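Local structure of vacuolar aminopeptidase 1 (Saccharomyces cerevisiae, 5JGF) at the interface of chains A and B. The protein removes amino acids, preferably neutral or hydrophobic ones, from the N-terminus of peptides and proteins as a zinc-dependent dodecameric aminopeptidase of the yeast vacuole. Sequence-based numbering; all coordinates share one arbitrary frame. Chains: chain A/B, Vacuolar aminopeptidase 1.

The interface of chains A and B. Residues chain A 358, 361, 375, 404, 407; chain B 100-102, 116-117.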
loop_
_atom_site.group_PDB
_atom_site.type_symbol
_atom_site.label_atom_id
_atom_site.label_comp_id
_atom_site.label_asym_id
_atom_site.label_seq_id
_atom_site.Cartn_x
_atom_site.Cartn_y
_atom_site.Cartn_z
ATOM N N LEU A 358 -24.212 22.567 -11.590
ATOM C CA LEU A 358 -24.539 23.562 -10.572
ATOM C C LEU A 358 -26.009 23.964 -10.580
ATOM O O LEU A 358 -26.522 24.460 -11.583
ATOM C CB LEU A 358 -23.664 24.801 -10.777
ATOM C CG LEU A 358 -23.890 25.997 -9.850
ATOM C CD1 LEU A 358 -23.580 25.607 -8.410
ATOM C CD2 LEU A 358 -22.989 27.147 -10.295
ATOM N N HIS A 361 -27.713 26.850 -12.439
ATOM C CA HIS A 361 -26.740 27.279 -13.436
ATOM C C HIS A 361 -26.487 26.235 -14.518
ATOM O O HIS A 361 -25.342 25.935 -14.853
ATOM C CB HIS A 361 -25.410 27.669 -12.778
ATOM C CG HIS A 361 -25.525 28.791 -11.793
ATOM N ND1 HIS A 361 -26.105 28.634 -10.552
ATOM C CD2 HIS A 361 -25.121 30.081 -11.858
ATOM C CE1 HIS A 361 -26.051 29.779 -9.895
ATOM N NE2 HIS A 361 -25.458 30.674 -10.665
ATOM N N PRO A 375 -16.139 32.892 -12.831
ATOM C CA PRO A 375 -15.440 33.953 -12.102
ATOM C C PRO A 375 -13.914 33.853 -12.084
ATOM O O PRO A 375 -13.244 34.735 -11.546
ATOM C CB PRO A 375 -16.033 33.838 -10.706
ATOM C CG PRO A 375 -16.142 32.342 -10.548
ATOM C CD PRO A 375 -16.719 31.907 -11.895
ATOM N N GLN A 404 -22.587 27.540 -15.381
ATOM C CA GLN A 404 -21.409 27.834 -14.582
ATOM C C GLN A 404 -21.084 26.536 -13.856
ATOM O O GLN A 404 -21.987 25.774 -13.493
ATOM C CB GLN A 404 -21.658 28.959 -13.562
ATOM C CG GLN A 404 -20.406 29.278 -12.730
ATOM C CD GLN A 404 -20.491 30.606 -12.000
ATOM O OE1 GLN A 404 -20.921 31.613 -12.566
ATOM N NE2 GLN A 404 -20.062 30.620 -10.743
ATOM N N ASN A 407 -18.319 24.881 -7.665
ATOM C CA ASN A 407 -17.035 25.304 -7.111
ATOM C C ASN A 407 -16.013 24.180 -7.000
ATOM O O ASN A 407 -14.809 24.445 -7.037
ATOM C CB ASN A 407 -17.223 25.943 -5.731
ATOM C CG ASN A 407 -18.075 27.196 -5.768
ATOM O OD1 ASN A 407 -18.377 27.747 -6.834
ATOM N ND2 ASN A 407 -18.457 27.664 -4.582
ATOM N N LYS B 100 -22.797 34.072 -6.885
ATOM C CA LYS B 100 -23.015 33.420 -8.168
ATOM C C LYS B 100 -24.089 34.171 -8.961
ATOM O O LYS B 100 -24.824 34.984 -8.399
ATOM C CB LYS B 100 -23.429 31.960 -7.951
ATOM C CG LYS B 100 -22.244 31.033 -7.705
ATOM C CD LYS B 100 -22.680 29.650 -7.254
ATOM C CE LYS B 100 -21.480 28.714 -7.152
ATOM N NZ LYS B 100 -21.616 27.802 -5.981
ATOM N N PRO B 101 -24.170 33.930 -10.284
ATOM C CA PRO B 101 -25.171 34.596 -11.127
ATOM C C PRO B 101 -26.548 34.475 -10.478
ATOM O O PRO B 101 -27.361 35.395 -10.525
ATOM C CB PRO B 101 -25.062 33.838 -12.445
ATOM C CG PRO B 101 -23.587 33.554 -12.517
ATOM C CD PRO B 101 -23.264 33.098 -11.101
ATOM N N VAL B 102 -26.793 33.318 -9.876
ATOM C CA VAL B 102 -28.029 33.053 -9.151
ATOM C C VAL B 102 -27.542 32.647 -7.762
ATOM O O VAL B 102 -27.082 31.524 -7.566
ATOM C CB VAL B 102 -28.828 31.888 -9.778
ATOM C CG1 VAL B 102 -30.025 31.545 -8.902
ATOM C CG2 VAL B 102 -29.297 32.274 -11.177
ATOM N N VAL B 116 -22.178 31.133 -3.656
ATOM C CA VAL B 116 -21.035 31.942 -4.057
ATOM C C VAL B 116 -19.962 31.098 -4.727
ATOM O O VAL B 116 -20.048 29.869 -4.753
ATOM C CB VAL B 116 -20.391 32.656 -2.837
ATOM C CG1 VAL B 116 -21.409 33.574 -2.163
ATOM C CG2 VAL B 116 -19.871 31.624 -1.842
ATOM N N ALA B 117 -18.951 31.773 -5.263
ATOM C CA ALA B 117 -17.836 31.111 -5.931
ATOM C C ALA B 117 -16.551 31.831 -5.558
ATOM O O ALA B 117 -16.552 33.034 -5.301
ATOM C CB ALA B 117 -18.031 31.144 -7.442
#
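The backbone carbonyl oxygen of B:Val116, at the start of strand 116-119, takes a hydrogen bond from the side-chain amide of A:Asn407, with ND2 and O 2.7 Å apart. The bond is nearly straight, 169° at the hydrogen, and the oxygen lies in the amide plane. From its own chain, the side-chain amine NZ of B:Lys100 makes a weak second bond to the same oxygen. Holding the amide this way turns its carbonyl toward the lysine tip: A:Asn407 OD1 sits 3.3 Å from B:Lys100 NZ, a close polar approach rather than a clear bond. The two side chains meet tip to tip, and a positive charge on the lysine, if present, would suit an amide oxygen placed there. Next to them, the B:Ala117 methyl packs against A:Pro375 CG.

Further along, B:Lys100 lies extended until its last torsion bends its end, and both methyls of A:Leu358 rest against the terminal part of the chain, A:Leu358 CD2 being 3.8 Å from B:Lys100 CE. A:Leu358 CD2 also covers one face of the A:His361 imidazole near its rim.

That ring makes another polar link. A:His361 NE2 accepts a hydrogen bond from the backbone N of B:Val102, 3.1 Å away, but the donor stands 31° out of the ring plane, so the bond is less well aligned than the asparagine's. B:Val102 O lies in plane at the ring edge, by CE1, while A:His361 CD2 meets B:Pro101 CD at 3.6 Å. If NE2 is the acceptor, a ring hydrogen would be expected on ND1, though protonation is not seen. A:Gln404, its CG anti to the backbone N (chi1 -179°), extends to B:Pro101 and brings its amide oxygen OE1 to the proline ring, 3.3 Å from B:Pro101 CG, while NE2 faces the B:Lys100 chain.

Chain A loop residues thus grip the 100-102 segment and the beginning of strand 116-119 of a neighbouring subunit, one patch of a subunit contact in the tetrahedral homododecamer.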